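Local coordinates for aromatic amino acid aminotransferase I (Candida albicans WO-1, PDB 6HNU), which probably transfers the amino group of aromatic amino acids to 2-oxoglutarate, using pyridoxal 5'-phosphate as cofactor, at residues 69-74 with 360-365; 367-372 with 469-474. All blocks are in the same frame, centred on the assembly; numbering follows the deposited sequence.

Contact 1 of 2, residues 69-74 with 360-365; sequences GGIGAP and RAEYTH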
loop_
_atom_site.group_PDB
_atom_site.type_symbol
_atom_site.label_atom_id
_atom_site.label_comp_id
_atom_site.label_asym_id
_atom_site.label_seq_id
_atom_site.Cartn_x
_atom_site.Cartn_y
_atom_site.Cartn_z
ATOM N N GLY B 69 0.146 -28.597 20.590
ATOM C CA GLY B 69 1.130 -28.026 21.531
ATOM C C GLY B 69 0.795 -26.589 21.908
ATOM O O GLY B 69 1.527 -26.029 22.738
ATOM N N GLY B 70 -0.285 -26.016 21.360
ATOM C CA GLY B 70 -0.573 -24.578 21.482
ATOM C C GLY B 70 0.051 -23.816 20.327
ATOM O O GLY B 70 1.074 -24.275 19.787
ATOM N N ILE B 71 -0.567 -22.708 19.901
ATOM C CA ILE B 71 -0.191 -22.065 18.605
ATOM C C ILE B 71 1.189 -21.417 18.733
ATOM O O ILE B 71 1.841 -21.214 17.693
ATOM C CB ILE B 71 -1.267 -21.086 18.108
ATOM C CG1 ILE B 71 -1.469 -19.901 19.049
ATOM C CG2 ILE B 71 -2.566 -21.844 17.838
ATOM C CD1 ILE B 71 -2.245 -18.742 18.441
ATOM N N GLY B 72 1.622 -21.164 19.965
ATOM C CA GLY B 72 2.945 -20.627 20.291
ATOM C C GLY B 72 4.006 -21.707 20.456
ATOM O O GLY B 72 5.166 -21.337 20.745
ATOM N N ALA B 73 3.683 -22.986 20.246
ATOM C CA ALA B 73 4.674 -24.071 20.395
ATOM C C ALA B 73 5.834 -23.853 19.426
ATOM O O ALA B 73 5.637 -23.431 18.289
ATOM C CB ALA B 73 4.031 -25.423 20.183
ATOM N N PRO B 74 7.082 -24.206 19.806
ATOM C CA PRO B 74 8.208 -24.141 18.877
ATOM C C PRO B 74 7.869 -24.824 17.539
ATOM O O PRO B 74 7.270 -25.893 17.518
ATOM C CB PRO B 74 9.349 -24.877 19.622
ATOM C CG PRO B 74 8.984 -24.728 21.085
ATOM C CD PRO B 74 7.468 -24.780 21.111
ATOM N N ARG B 360 -8.201 -18.232 20.113
ATOM C CA ARG B 360 -9.274 -18.079 21.129
ATOM C C ARG B 360 -8.804 -18.579 22.506
ATOM O O ARG B 360 -8.923 -17.815 23.468
ATOM C CB ARG B 360 -10.536 -18.792 20.660
ATOM C CG ARG B 360 -11.681 -18.751 21.664
ATOM C CD ARG B 360 -12.858 -19.531 21.133
ATOM N NE ARG B 360 -14.075 -19.427 21.923
ATOM C CZ ARG B 360 -15.015 -18.508 21.741
ATOM N NH1 ARG B 360 -14.873 -17.580 20.808
ATOM N NH2 ARG B 360 -16.076 -18.508 22.517
ATOM N N ALA B 361 -8.305 -19.815 22.609
ATOM C CA ALA B 361 -7.847 -20.407 23.893
ATOM C C ALA B 361 -6.752 -19.522 24.515
ATOM O O ALA B 361 -6.865 -19.168 25.733
ATOM C CB ALA B 361 -7.360 -21.826 23.683
ATOM N N GLU B 362 -5.741 -19.135 23.746
ATOM C CA GLU B 362 -4.601 -18.333 24.282
ATOM C C GLU B 362 -5.085 -16.978 24.806
ATOM O O GLU B 362 -4.661 -16.604 25.928
ATOM C CB GLU B 362 -3.551 -18.019 23.221
ATOM C CG GLU B 362 -2.895 -19.234 22.630
ATOM C CD GLU B 362 -2.044 -19.995 23.622
ATOM O OE1 GLU B 362 -1.475 -19.344 24.528
ATOM O OE2 GLU B 362 -1.938 -21.224 23.459
ATOM N N TYR B 363 -5.868 -16.229 24.021
ATOM C CA TYR B 363 -6.422 -14.908 24.446
ATOM C C TYR B 363 -7.356 -15.074 25.647
ATOM O O TYR B 363 -7.232 -14.222 26.567
ATOM C CB TYR B 363 -7.081 -14.152 23.287
ATOM C CG TYR B 363 -6.054 -13.362 22.519
ATOM C CD1 TYR B 363 -5.193 -13.980 21.646
ATOM C CD2 TYR B 363 -5.874 -12.008 22.746
ATOM C CE1 TYR B 363 -4.215 -13.288 20.965
ATOM C CE2 TYR B 363 -4.897 -11.294 22.078
ATOM C CZ TYR B 363 -4.081 -11.924 21.163
ATOM O OH TYR B 363 -3.085 -11.277 20.506
ATOM N N THR B 364 -8.236 -16.075 25.671
ATOM C CA THR B 364 -9.126 -16.364 26.838
ATOM C C THR B 364 -8.298 -16.418 28.123
ATOM O O THR B 364 -8.673 -15.733 29.107
ATOM C CB THR B 364 -9.917 -17.661 26.630
ATOM O OG1 THR B 364 -10.840 -17.452 25.557
ATOM C CG2 THR B 364 -10.652 -18.075 27.883
ATOM N N HIS B 365 -7.168 -17.107 28.090
ATOM C CA HIS B 365 -6.320 -17.282 29.304
ATOM C C HIS B 365 -5.699 -15.936 29.699
ATOM O O HIS B 365 -5.754 -15.601 30.921
ATOM C CB HIS B 365 -5.288 -18.392 29.125
ATOM C CG HIS B 365 -4.422 -18.538 30.334
ATOM N ND1 HIS B 365 -4.957 -18.801 31.581
ATOM C CD2 HIS B 365 -3.090 -18.422 30.498
ATOM C CE1 HIS B 365 -3.980 -18.824 32.468
ATOM N NE2 HIS B 365 -2.830 -18.590 31.831
HETATM O O HOH W 1 -3.091 -22.437 21.534
HETATM O O HOH W 2 0.815 -21.449 22.782
#
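Gly70, Ile71 and Glu362 form a small, water-mediated contact between a loop and a helix: the loop joining strands 57-62 and 81-86 lies against the long helix 334-377 beside the second subunit. The loop reverses in a type I beta turn from Gly70 to Ala73, closed by the bond from Ala73 N to Gly70 O. The amides of Ile71 and Gly72 reach the carboxylate of Glu362 through two waters. One water accepts from Ile71 N at 3.0 Å and donates to Glu362 OE2 at 2.6 Å; the other accepts from Gly72 N and donates to the same oxygen in a weak bond. A bend at chi2 (-67°) sets the Glu362 carboxylate beside the turn, with OE2 4.1 Å from Gly70 CA. The closest direct approach is apolar, Ile71 CG1 to Glu362 CG at 3.9 Å, and the two side chains run antiparallel past one another. The isoleucine also packs on Trp355 and Leu359 of the helix and on Tyr52 of the second subunit. With two waters directed at one oxygen, the linkage joins successive amides of the turn to a single acceptor, and this hydration would be expected to suit a negatively charged Glu362.

Contact 2 of 2, residues 367-372 with 469-474; sequences RDVAID and VPLDQL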
loop_
_atom_site.group_PDB
_atom_site.type_symbol
_atom_site.label_atom_id
_atom_site.label_comp_id
_atom_site.label_asym_id
_atom_site.label_seq_id
_atom_site.Cartn_x
_atom_site.Cartn_y
_atom_site.Cartn_z
ATOM N N ARG B 367 -6.763 -12.887 29.108
ATOM C CA ARG B 367 -7.881 -12.074 29.631
ATOM C C ARG B 367 -8.219 -12.494 31.081
ATOM O O ARG B 367 -8.428 -11.585 31.946
ATOM C CB ARG B 367 -9.083 -12.210 28.704
ATOM C CG ARG B 367 -10.292 -11.397 29.129
ATOM C CD ARG B 367 -11.124 -11.936 30.280
ATOM N NE ARG B 367 -11.342 -13.387 30.209
ATOM C CZ ARG B 367 -12.246 -13.982 29.447
ATOM N NH1 ARG B 367 -12.389 -15.307 29.483
ATOM N NH2 ARG B 367 -13.037 -13.260 28.675
ATOM N N ASP B 368 -8.273 -13.803 31.368
ATOM C CA ASP B 368 -8.630 -14.283 32.732
ATOM C C ASP B 368 -7.576 -13.784 33.715
ATOM O O ASP B 368 -7.962 -13.309 34.802
ATOM C CB ASP B 368 -8.695 -15.806 32.790
ATOM C CG ASP B 368 -9.823 -16.396 31.980
ATOM O OD1 ASP B 368 -10.834 -15.676 31.748
ATOM O OD2 ASP B 368 -9.676 -17.581 31.601
ATOM N N VAL B 369 -6.302 -13.848 33.342
ATOM C CA VAL B 369 -5.168 -13.481 34.229
ATOM C C VAL B 369 -5.202 -11.968 34.474
ATOM O O VAL B 369 -5.040 -11.526 35.649
ATOM C CB VAL B 369 -3.840 -13.976 33.635
ATOM C CG1 VAL B 369 -2.620 -13.301 34.256
ATOM C CG2 VAL B 369 -3.760 -15.493 33.764
ATOM N N ALA B 370 -5.417 -11.189 33.414
ATOM C CA ALA B 370 -5.552 -9.717 33.484
ATOM C C ALA B 370 -6.676 -9.338 34.441
ATOM O O ALA B 370 -6.406 -8.545 35.354
ATOM C CB ALA B 370 -5.791 -9.141 32.113
ATOM N N ILE B 371 -7.878 -9.849 34.233
ATOM C CA ILE B 371 -9.097 -9.418 34.958
ATOM C C ILE B 371 -9.069 -9.945 36.400
ATOM O O ILE B 371 -9.528 -9.211 37.313
ATOM C CB ILE B 371 -10.350 -9.854 34.206
ATOM C CG1 ILE B 371 -10.380 -9.235 32.803
ATOM C CG2 ILE B 371 -11.605 -9.531 35.007
ATOM C CD1 ILE B 371 -10.245 -7.713 32.770
ATOM N N ASP B 372 -8.585 -11.163 36.615
ATOM C CA ASP B 372 -8.301 -11.660 37.993
ATOM C C ASP B 372 -7.368 -10.669 38.712
ATOM O O ASP B 372 -7.592 -10.389 39.902
ATOM C CB ASP B 372 -7.659 -13.049 37.951
ATOM C CG ASP B 372 -8.599 -14.181 37.599
ATOM O OD1 ASP B 372 -9.813 -13.940 37.507
ATOM O OD2 ASP B 372 -8.091 -15.307 37.418
ATOM N N VAL B 469 2.962 -8.512 26.777
ATOM C CA VAL B 469 4.042 -8.979 27.704
ATOM C C VAL B 469 3.669 -10.349 28.263
ATOM O O VAL B 469 2.494 -10.716 28.362
ATOM C CB VAL B 469 4.330 -7.998 28.873
ATOM C CG1 VAL B 469 4.824 -6.628 28.420
ATOM C CG2 VAL B 469 3.138 -7.858 29.788
ATOM N N PRO B 470 4.684 -11.123 28.699
ATOM C CA PRO B 470 4.456 -12.360 29.452
ATOM C C PRO B 470 3.504 -12.145 30.633
ATOM O O PRO B 470 3.516 -11.046 31.169
ATOM C CB PRO B 470 5.871 -12.710 29.947
ATOM C CG PRO B 470 6.787 -12.131 28.885
ATOM C CD PRO B 470 6.113 -10.830 28.491
ATOM N N LEU B 471 2.735 -13.168 31.027
ATOM C CA LEU B 471 1.549 -13.020 31.909
ATOM C C LEU B 471 1.970 -12.741 33.356
ATOM O O LEU B 471 1.143 -12.200 34.115
ATOM C CB LEU B 471 0.674 -14.265 31.804
ATOM C CG LEU B 471 -0.098 -14.375 30.490
ATOM C CD1 LEU B 471 -0.968 -15.626 30.459
ATOM C CD2 LEU B 471 -0.941 -13.127 30.238
ATOM N N ASP B 472 3.204 -13.077 33.715
ATOM C CA ASP B 472 3.756 -12.806 35.067
ATOM C C ASP B 472 4.026 -11.298 35.167
ATOM O O ASP B 472 3.726 -10.735 36.220
ATOM C CB ASP B 472 5.004 -13.648 35.344
ATOM C CG ASP B 472 6.143 -13.386 34.378
ATOM O OD1 ASP B 472 5.853 -13.132 33.193
ATOM O OD2 ASP B 472 7.303 -13.439 34.811
ATOM N N GLN B 473 4.600 -10.695 34.116
ATOM C CA GLN B 473 4.897 -9.237 34.046
ATOM C C GLN B 473 3.573 -8.465 33.988
ATOM O O GLN B 473 3.528 -7.346 34.548
ATOM C CB GLN B 473 5.835 -8.910 32.886
ATOM C CG GLN B 473 7.228 -9.498 33.059
ATOM C CD GLN B 473 7.720 -9.385 34.486
ATOM O OE1 GLN B 473 7.713 -8.307 35.082
ATOM N NE2 GLN B 473 8.154 -10.504 35.053
ATOM N N LEU B 474 2.529 -9.053 33.398
ATOM C CA LEU B 474 1.162 -8.485 33.422
ATOM C C LEU B 474 0.712 -8.331 34.881
ATOM O O LEU B 474 0.210 -7.234 35.245
ATOM C CB LEU B 474 0.195 -9.384 32.653
ATOM C CG LEU B 474 -1.267 -8.954 32.733
ATOM C CD1 LEU B 474 -1.430 -7.550 32.166
ATOM C CD2 LEU B 474 -2.164 -9.924 31.989
#
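Val369 and Ala370 pack against Leu471 and Leu474 in an apolar helix-helix contact between the long helix 334-377 and the first turn of the C-terminal helix 471-489, in a protein with the fold type I architecture of class I pyridoxal-phosphate-dependent aminotransferases. Pro470 occupies the N-cap position of the second helix, and its carbonyl O accepts from Leu474 N. The side chains of Val369 and Leu474 meet at a slant. Val369 turns its CG1 branch, set anti to the backbone N (chi1 163°), to the other helix; this methyl lies 4.1 Å from Leu474 CD2 and 4.2 Å from Leu471 CB, and is also 3.9 Å from the backbone Leu471 O. Leu474 reaches across with CG anti to its own backbone N (chi1 174°), bringing CD2 over Ala370, 3.7 Å from Ala370 CB. Leu474 CD2 also lies 3.7 Å from Ala370 CA, so the methyl rests on the helix backbone itself; the CA atoms of Ala370 and Leu474 are 6.8 Å apart. Leu43 of the second subunit packs on Leu474 as well, so the helix pair borders the dimer interface. Arg367 points away from this apolar seam and binds its neighbour Asp368 side-on in a salt bridge. Both Arg367 NE and Arg367 NH1 approach one oxygen, Asp368 OD1, from the same face of the carboxylate plane, each at 2.8 Å.

From the N terminus, the chain passes through the loop between strands 57-62 and 81-86 and then runs through all eight strands of the mixed sheet before helix 334-377 returns to that loop and closes contact 1. Contact 2 opens just afterwards on the same helix. It closes after the chain has passed through the four-stranded antiparallel sheet and entered helix 471-489. The two loops are therefore in series, neither nested nor crossed. Helix 334-377 ties both together: their centres lie 14 Å apart, and His365 CD2 meets Leu471 CD1 at 3.5 Å. Both contacts also touch the second subunit.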